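Local coordinates for putative enoyl-CoA hydratase/isomerase (PDB 3ISA), which probably acts on acyl-CoA thioesters as an enoyl-CoA hydratase or isomerase of the crotonase family, although its exact reaction is not established, at residues D[109-115]-D[130-134]; D[114-118]-D[175-179]; D[87-92]-D[142-146]. All blocks are in the same frame, centred on the assembly; numbering follows the deposited sequence.

Interaction 1: residues D[109-115]-D[130-134]; sequences NFGAGVD and GFRMP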
loop_
_atom_site.group_PDB
_atom_site.type_symbol
_atom_site.label_atom_id
_atom_site.label_comp_id
_atom_site.label_asym_id
_atom_site.label_seq_id
_atom_site.Cartn_x
_atom_site.Cartn_y
_atom_site.Cartn_z
ATOM N N ASN D 109 -34.251 10.017 -6.267
ATOM C CA ASN D 109 -33.399 8.836 -6.320
ATOM C C ASN D 109 -32.790 8.508 -4.972
ATOM O O ASN D 109 -32.432 9.412 -4.211
ATOM C CB ASN D 109 -32.343 9.054 -7.387
ATOM C CG ASN D 109 -32.970 9.472 -8.728
ATOM O OD1 ASN D 109 -33.634 8.664 -9.391
ATOM N ND2 ASN D 109 -32.814 10.744 -9.096
ATOM N N PHE D 110 -32.668 7.213 -4.687
ATOM C CA PHE D 110 -32.355 6.743 -3.341
ATOM C C PHE D 110 -31.333 5.617 -3.337
ATOM O O PHE D 110 -31.356 4.752 -4.224
ATOM C CB PHE D 110 -33.616 6.225 -2.634
ATOM C CG PHE D 110 -34.670 7.273 -2.417
ATOM C CD1 PHE D 110 -34.625 8.089 -1.291
ATOM C CD2 PHE D 110 -35.714 7.429 -3.328
ATOM C CE1 PHE D 110 -35.593 9.061 -1.078
ATOM C CE2 PHE D 110 -36.694 8.402 -3.125
ATOM C CZ PHE D 110 -36.629 9.218 -1.989
ATOM N N GLY D 111 -30.475 5.625 -2.316
ATOM C CA GLY D 111 -29.628 4.473 -1.977
ATOM C C GLY D 111 -28.771 3.937 -3.115
ATOM O O GLY D 111 -28.073 4.697 -3.778
ATOM N N ALA D 112 -28.859 2.629 -3.362
ATOM C CA ALA D 112 -28.112 1.976 -4.430
ATOM C C ALA D 112 -28.382 2.588 -5.823
ATOM O O ALA D 112 -27.533 2.515 -6.708
ATOM C CB ALA D 112 -28.385 0.477 -4.419
ATOM N N GLY D 113 -29.561 3.190 -5.991
ATOM C CA GLY D 113 -29.872 4.001 -7.179
ATOM C C GLY D 113 -28.914 5.161 -7.366
ATOM O O GLY D 113 -28.377 5.381 -8.462
ATOM N N VAL D 114 -28.695 5.916 -6.295
ATOM C CA VAL D 114 -27.712 6.991 -6.305
ATOM C C VAL D 114 -26.301 6.424 -6.488
ATOM O O VAL D 114 -25.498 7.011 -7.194
ATOM C CB VAL D 114 -27.823 7.884 -5.019
ATOM C CG1 VAL D 114 -26.815 9.060 -5.049
ATOM C CG2 VAL D 114 -29.273 8.399 -4.854
ATOM N N ASP D 115 -26.008 5.269 -5.889
ATOM C CA ASP D 115 -24.669 4.683 -6.049
ATOM C C ASP D 115 -24.378 4.233 -7.504
ATOM O O ASP D 115 -23.245 4.359 -8.005
ATOM C CB ASP D 115 -24.507 3.505 -5.091
ATOM C CG ASP D 115 -24.592 3.923 -3.626
ATOM O OD1 ASP D 115 -23.927 4.915 -3.231
ATOM O OD2 ASP D 115 -25.337 3.266 -2.875
ATOM N N GLY D 130 -33.414 14.873 -7.343
ATOM C CA GLY D 130 -33.028 14.814 -5.938
ATOM C C GLY D 130 -32.368 13.480 -5.629
ATOM O O GLY D 130 -32.610 12.475 -6.321
ATOM N N PHE D 131 -31.518 13.473 -4.606
ATOM C CA PHE D 131 -30.713 12.307 -4.281
ATOM C C PHE D 131 -30.668 12.151 -2.772
ATOM O O PHE D 131 -30.538 13.141 -2.049
ATOM C CB PHE D 131 -29.256 12.465 -4.777
ATOM C CG PHE D 131 -29.113 12.823 -6.238
ATOM C CD1 PHE D 131 -29.018 11.823 -7.217
ATOM C CD2 PHE D 131 -29.037 14.167 -6.641
ATOM C CE1 PHE D 131 -28.860 12.160 -8.575
ATOM C CE2 PHE D 131 -28.894 14.510 -7.985
ATOM C CZ PHE D 131 -28.810 13.508 -8.961
ATOM N N ARG D 132 -30.737 10.914 -2.300
ATOM C CA ARG D 132 -30.496 10.608 -0.890
ATOM C C ARG D 132 -29.892 9.211 -0.738
ATOM O O ARG D 132 -30.364 8.265 -1.367
ATOM C CB ARG D 132 -31.814 10.695 -0.109
ATOM C CG ARG D 132 -31.633 10.710 1.408
ATOM C CD ARG D 132 -32.966 10.692 2.185
ATOM N NE ARG D 132 -32.721 10.762 3.625
ATOM C CZ ARG D 132 -33.449 10.165 4.571
ATOM N NH1 ARG D 132 -34.497 9.406 4.265
ATOM N NH2 ARG D 132 -33.110 10.314 5.847
ATOM N N MET D 133 -28.850 9.074 0.085
ATOM C CA MET D 133 -28.301 7.757 0.433
ATOM C C MET D 133 -28.459 7.583 1.945
ATOM O O MET D 133 -27.583 8.012 2.706
ATOM C CB MET D 133 -26.816 7.634 0.028
ATOM C CG MET D 133 -26.511 7.514 -1.507
ATOM S SD MET D 133 -24.806 7.942 -1.976
ATOM C CE MET D 133 -24.926 9.727 -1.912
ATOM N N PRO D 134 -29.596 7.007 2.390
ATOM C CA PRO D 134 -29.959 6.913 3.812
ATOM C C PRO D 134 -29.561 5.621 4.533
ATOM O O PRO D 134 -29.891 5.468 5.705
ATOM C CB PRO D 134 -31.486 7.016 3.773
ATOM C CG PRO D 134 -31.854 6.354 2.475
ATOM C CD PRO D 134 -30.662 6.454 1.533
#
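Start at Gly-130, whose O takes the backbone N of Asn-109 at 3.0 Å and, weakly, its ND2 at 3.3 Å; the OD1 of that amide is held by the backbone of Phe-63 and Ser-64. Phe-131 pairs with Asn-109 in parallel register, its CA 3.4 Å from Asn-109 O in a CA-H...O contact. The ring lies on the same sheet face as the Asn-109 side chain, and Phe-131 CB meets Val-114 CG2 at 4.1 Å, bringing the following helix against the strand. Arg-132 completes the ladder: its N donates to Asn-109 O (3.0 Å) and its O accepts from Gly-111 N (2.8 Å). Its CB touches the Phe-110 ring on the other face, while its NE leaves to bond Ala-163 O. Past the strand, Met-133 packs against the first turn of helix 112-119, with CE 3.7 Å from Val-114 CG1 and SD 3.4 Å from Asp-115 OD1. Pro-134 packs its CD 3.9 Å from Gly-111 N. Gly-111, at positive phi, is the N-cap where the strand turns straight into the helix. This glycine-rich strand-to-helix turn is a hallmark of the crotonase fold, where the helix start typically lends a backbone NH to the oxyanion hole.

Interaction 2: residues D[114-118]-D[175-179]; sequences VDLFA and GFVRD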
loop_
_atom_site.group_PDB
_atom_site.type_symbol
_atom_site.label_atom_id
_atom_site.label_comp_id
_atom_site.label_asym_id
_atom_site.label_seq_id
_atom_site.Cartn_x
_atom_site.Cartn_y
_atom_site.Cartn_z
ATOM N N VAL D 114 -28.695 5.916 -6.295
ATOM C CA VAL D 114 -27.712 6.991 -6.305
ATOM C C VAL D 114 -26.301 6.424 -6.488
ATOM O O VAL D 114 -25.498 7.011 -7.194
ATOM C CB VAL D 114 -27.823 7.884 -5.019
ATOM C CG1 VAL D 114 -26.815 9.060 -5.049
ATOM C CG2 VAL D 114 -29.273 8.399 -4.854
ATOM N N ASP D 115 -26.008 5.269 -5.889
ATOM C CA ASP D 115 -24.669 4.683 -6.049
ATOM C C ASP D 115 -24.378 4.233 -7.504
ATOM O O ASP D 115 -23.245 4.359 -8.005
ATOM C CB ASP D 115 -24.507 3.505 -5.091
ATOM C CG ASP D 115 -24.592 3.923 -3.626
ATOM O OD1 ASP D 115 -23.927 4.915 -3.231
ATOM O OD2 ASP D 115 -25.337 3.266 -2.875
ATOM N N LEU D 116 -25.407 3.724 -8.170
ATOM C CA LEU D 116 -25.273 3.316 -9.563
ATOM C C LEU D 116 -24.946 4.529 -10.428
ATOM O O LEU D 116 -24.046 4.477 -11.273
ATOM C CB LEU D 116 -26.538 2.597 -10.032
ATOM C CG LEU D 116 -26.564 2.200 -11.521
ATOM C CD1 LEU D 116 -25.365 1.301 -11.890
ATOM C CD2 LEU D 116 -27.906 1.519 -11.802
ATOM N N PHE D 117 -25.679 5.614 -10.187
ATOM C CA PHE D 117 -25.418 6.909 -10.781
ATOM C C PHE D 117 -23.962 7.362 -10.522
ATOM O O PHE D 117 -23.245 7.724 -11.469
ATOM C CB PHE D 117 -26.434 7.911 -10.199
ATOM C CG PHE D 117 -26.391 9.265 -10.833
ATOM C CD1 PHE D 117 -26.989 9.478 -12.072
ATOM C CD2 PHE D 117 -25.789 10.342 -10.173
ATOM C CE1 PHE D 117 -26.948 10.732 -12.681
ATOM C CE2 PHE D 117 -25.760 11.604 -10.760
ATOM C CZ PHE D 117 -26.352 11.800 -12.023
ATOM N N ALA D 118 -23.527 7.288 -9.255
ATOM C CA ALA D 118 -22.159 7.669 -8.828
ATOM C C ALA D 118 -21.054 6.870 -9.521
ATOM O O ALA D 118 -19.983 7.413 -9.808
ATOM C CB ALA D 118 -22.013 7.549 -7.293
ATOM N N GLY D 175 -19.704 18.766 -7.248
ATOM C CA GLY D 175 -19.092 18.001 -8.339
ATOM C C GLY D 175 -19.663 16.599 -8.516
ATOM O O GLY D 175 -19.069 15.764 -9.207
ATOM N N PHE D 176 -20.822 16.350 -7.906
ATOM C CA PHE D 176 -21.519 15.075 -8.070
ATOM C C PHE D 176 -22.140 14.947 -9.474
ATOM O O PHE D 176 -22.259 13.844 -10.003
ATOM C CB PHE D 176 -22.549 14.849 -6.949
ATOM C CG PHE D 176 -23.095 13.436 -6.899
ATOM C CD1 PHE D 176 -22.242 12.347 -6.714
ATOM C CD2 PHE D 176 -24.452 13.198 -7.036
ATOM C CE1 PHE D 176 -22.748 11.037 -6.680
ATOM C CE2 PHE D 176 -24.970 11.893 -7.011
ATOM C CZ PHE D 176 -24.113 10.811 -6.832
ATOM N N VAL D 177 -22.547 16.070 -10.071
ATOM C CA VAL D 177 -22.982 16.068 -11.480
ATOM C C VAL D 177 -22.123 17.036 -12.295
ATOM O O VAL D 177 -21.626 18.034 -11.756
ATOM C CB VAL D 177 -24.517 16.345 -11.673
ATOM C CG1 VAL D 177 -25.360 15.249 -11.016
ATOM C CG2 VAL D 177 -24.927 17.709 -11.144
ATOM N N ARG D 178 -21.917 16.711 -13.572
ATOM C CA ARG D 178 -21.189 17.578 -14.507
ATOM C C ARG D 178 -21.969 18.858 -14.699
ATOM O O ARG D 178 -21.410 19.955 -14.681
ATOM C CB ARG D 178 -21.054 16.910 -15.871
ATOM C CG ARG D 178 -19.791 16.146 -16.059
ATOM C CD ARG D 178 -19.890 15.219 -17.264
ATOM N NE ARG D 178 -19.391 15.823 -18.503
ATOM C CZ ARG D 178 -18.120 15.786 -18.905
ATOM N NH1 ARG D 178 -17.766 16.355 -20.053
ATOM N NH2 ARG D 178 -17.201 15.183 -18.161
ATOM N N ASP D 179 -23.272 18.690 -14.881
ATOM C CA ASP D 179 -24.174 19.791 -15.107
ATOM C C ASP D 179 -25.593 19.301 -14.968
ATOM O O ASP D 179 -25.856 18.090 -14.915
ATOM C CB ASP D 179 -23.969 20.397 -16.502
ATOM C CG ASP D 179 -24.087 21.915 -16.494
ATOM O OD1 ASP D 179 -25.119 22.443 -16.012
ATOM O OD2 ASP D 179 -23.133 22.576 -16.958
#
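Three side chains on one flank of the helical segment 114-118 form a shallow pocket, and the ring of Phe-176 is the knob that enters it. Val-114 and Ala-118, one turn apart, receive the far end of the ring: Phe-176 CZ lies 3.7 Å from Val-114 CG1, and Phe-176 CE1 lies 3.6 Å from Ala-118 CB. The small methyl of Ala-118 sits near the plane of the ring, at its edge, leaving space for the aromatic to come close to the helix. Phe-117 walls the remaining side, with its CD2 3.6 Å from Phe-176 CE2. The two rings meet obliquely, centroids 5.6 Å apart and planes at 56°, so each fits beside the other. Val-177 adds a second bump, its CG1 reaching Phe-117 CE2 at 3.7 Å near the plane of that ring. No hydrogen bond crosses here; the fit is entirely apolar, and the backbones stay well apart, with 7.5 Å between Ala-118 CA and Phe-176 CA. What delivers Phe-176 is the turn before it: Gly-175, at positive phi, ends helix 168-173 in a Schellman motif. The loop then runs beside strand 122-125, where Arg-123 binds the carbonyls of Gly-175 and Phe-176, while Phe-147, Ile-150 and Val-151 of helix 144-151 close over the Phe-176 ring and Phe-131 of strand 130-132 meets both Phe-117 and Phe-176.

Interaction 3: residues D[87-92]-D[142-146]; sequences IEMLLQ and LGTRR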
loop_
_atom_site.group_PDB
_atom_site.type_symbol
_atom_site.label_atom_id
_atom_site.label_comp_id
_atom_site.label_asym_id
_atom_site.label_seq_id
_atom_site.Cartn_x
_atom_site.Cartn_y
_atom_site.Cartn_z
ATOM N N ILE D 87 -25.444 -6.204 -5.637
ATOM C CA ILE D 87 -25.468 -4.766 -5.942
ATOM C C ILE D 87 -24.044 -4.189 -5.922
ATOM O O ILE D 87 -23.623 -3.553 -6.885
ATOM C CB ILE D 87 -26.444 -3.982 -5.009
ATOM C CG1 ILE D 87 -27.899 -4.295 -5.396
ATOM C CG2 ILE D 87 -26.208 -2.471 -5.110
ATOM C CD1 ILE D 87 -28.948 -3.865 -4.357
ATOM N N GLU D 88 -23.281 -4.438 -4.858
ATOM C CA GLU D 88 -21.900 -3.909 -4.811
ATOM C C GLU D 88 -21.019 -4.484 -5.928
ATOM O O GLU D 88 -20.197 -3.766 -6.490
ATOM C CB GLU D 88 -21.258 -4.119 -3.431
ATOM C CG GLU D 88 -19.794 -3.594 -3.263
ATOM C CD GLU D 88 -19.619 -2.071 -3.503
ATOM O OE1 GLU D 88 -20.611 -1.336 -3.690
ATOM O OE2 GLU D 88 -18.460 -1.605 -3.511
ATOM N N MET D 89 -21.208 -5.766 -6.263
ATOM C CA MET D 89 -20.469 -6.366 -7.358
ATOM C C MET D 89 -20.808 -5.648 -8.693
ATOM O O MET D 89 -19.914 -5.324 -9.482
ATOM C CB MET D 89 -20.667 -7.888 -7.400
ATOM C CG MET D 89 -19.953 -8.638 -6.222
ATOM S SD MET D 89 -20.278 -10.434 -6.119
ATOM C CE MET D 89 -19.209 -11.008 -7.414
ATOM N N LEU D 90 -22.088 -5.346 -8.890
ATOM C CA LEU D 90 -22.538 -4.569 -10.035
ATOM C C LEU D 90 -21.900 -3.172 -10.066
ATOM O O LEU D 90 -21.373 -2.754 -11.111
ATOM C CB LEU D 90 -24.067 -4.443 -10.044
ATOM C CG LEU D 90 -24.626 -3.469 -11.100
ATOM C CD1 LEU D 90 -24.312 -3.902 -12.560
ATOM C CD2 LEU D 90 -26.125 -3.207 -10.882
ATOM N N LEU D 91 -21.925 -2.477 -8.931
ATOM C CA LEU D 91 -21.381 -1.110 -8.853
ATOM C C LEU D 91 -19.881 -1.089 -9.198
ATOM O O LEU D 91 -19.394 -0.202 -9.898
ATOM C CB LEU D 91 -21.653 -0.517 -7.459
ATOM C CG LEU D 91 -23.130 -0.398 -7.082
ATOM C CD1 LEU D 91 -23.284 0.063 -5.637
ATOM C CD2 LEU D 91 -23.843 0.539 -8.057
ATOM N N GLN D 92 -19.163 -2.105 -8.731
ATOM C CA GLN D 92 -17.743 -2.194 -9.009
ATOM C C GLN D 92 -17.463 -2.465 -10.494
ATOM O O GLN D 92 -16.507 -1.921 -11.058
ATOM C CB GLN D 92 -17.098 -3.233 -8.077
ATOM C CG GLN D 92 -17.080 -2.734 -6.614
ATOM C CD GLN D 92 -16.325 -3.653 -5.675
ATOM O OE1 GLN D 92 -15.660 -4.609 -6.107
ATOM N NE2 GLN D 92 -16.404 -3.359 -4.382
ATOM N N LEU D 142 -22.582 1.282 1.938
ATOM C CA LEU D 142 -22.633 1.013 0.490
ATOM C C LEU D 142 -22.278 2.266 -0.311
ATOM O O LEU D 142 -22.922 3.319 -0.151
ATOM C CB LEU D 142 -24.044 0.534 0.082
ATOM C CG LEU D 142 -24.282 0.297 -1.417
ATOM C CD1 LEU D 142 -23.461 -0.912 -1.866
ATOM C CD2 LEU D 142 -25.777 0.107 -1.732
ATOM N N GLY D 143 -21.274 2.148 -1.180
ATOM C CA GLY D 143 -20.882 3.255 -2.073
ATOM C C GLY D 143 -20.115 4.368 -1.385
ATOM O O GLY D 143 -19.814 5.406 -1.998
ATOM N N THR D 144 -19.769 4.147 -0.118
ATOM C CA THR D 144 -19.274 5.213 0.754
ATOM C C THR D 144 -17.979 5.855 0.248
ATOM O O THR D 144 -17.908 7.082 0.074
ATOM C CB THR D 144 -19.139 4.705 2.230
ATOM O OG1 THR D 144 -20.367 4.071 2.649
ATOM C CG2 THR D 144 -18.781 5.875 3.159
ATOM N N ARG D 145 -16.962 5.032 -0.011
ATOM C CA ARG D 145 -15.669 5.539 -0.463
ATOM C C ARG D 145 -15.727 6.120 -1.866
ATOM O O ARG D 145 -15.042 7.111 -2.146
ATOM C CB ARG D 145 -14.613 4.438 -0.427
ATOM C CG ARG D 145 -14.231 4.011 0.990
ATOM C CD ARG D 145 -12.935 3.224 0.945
ATOM N NE ARG D 145 -12.574 2.674 2.256
ATOM C CZ ARG D 145 -13.049 1.543 2.765
ATOM N NH1 ARG D 145 -13.957 0.815 2.089
ATOM N NH2 ARG D 145 -12.625 1.153 3.966
ATOM N N ARG D 146 -16.533 5.510 -2.741
ATOM C CA ARG D 146 -16.725 6.062 -4.098
ATOM C C ARG D 146 -17.371 7.428 -4.050
ATOM O O ARG D 146 -16.960 8.341 -4.793
ATOM C CB ARG D 146 -17.507 5.112 -5.017
ATOM C CG ARG D 146 -16.648 3.921 -5.534
ATOM C CD ARG D 146 -17.394 3.034 -6.589
ATOM N NE ARG D 146 -18.677 2.570 -6.057
ATOM C CZ ARG D 146 -18.862 1.462 -5.336
ATOM N NH1 ARG D 146 -17.863 0.614 -5.089
ATOM N NH2 ARG D 146 -20.074 1.181 -4.889
HETATM O O HOH W 1 -19.145 0.463 -1.527
#
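A buried carboxylate and guanidinium pair in this contact. Glu-88 and Arg-146 form a two-pronged salt bridge, Arg-146 NH1 giving to Glu-88 OE2 and Arg-146 NH2 to Glu-88 OE1, each at 2.8 Å and nearly straight. Asp-220 is a weak, long second partner of Arg-146. OE2 of Glu-88 is further served by Gln-92 NE2 (2.8 Å), one turn on along the same helix, which also bonds Asp-217 O, and weakly by water 1 at 2.9 Å. That water in turn accepts from Gly-143 N at 2.7 Å, linking the carboxylate to the N-cap residue of the facing helix, whose positive phi favours a glycine. Leu-91 lays its CB over one face of the guanidinium, 3.5 Å from Arg-146 NH2, so carbon covers that one face, while Glu-88 takes the edge. Beside the ion pair, Leu-142 makes the apolar part of the joint, with CD1 3.9 Å from Leu-91 CD1 and CD2 4.3 Å from Ile-87 CG2. Gln-92 OE1 turns outward to Arg-226 of a neighbouring subunit. Helix 77-95 thus meets the start of helix 144-151, with helix 217-229 alongside Glu-88 and helix 112-119 touching Ile-87, Leu-91 and Leu-142.

In the fold
Helix 112-119 ties the three contacts together. Interactions 1 and 2, centres about 10 Å apart, share Val-114 and Asp-115 and join through aromatic packing, Phe-131 CE1 lying 3.8 Å from Phe-117 CE2. Interaction 3, with its centre about 12 Å from that of interaction 1 and 13 Å from that of interaction 2, meets the helix on another side: Asp-115 OD2 is 3.4 Å from Leu-142 CD2, and Ala-112 CB is 3.7 Å from Ile-87 CG2. Along the chain, interaction 1 is nested within the loop closed by interaction 3, which interaction 2 crosses. A glycerol, probably from the crystallisation liquor, lies about 4 Å from the Phe-110 side chain and may mark a pocket near the probable oxyanion-hole turn.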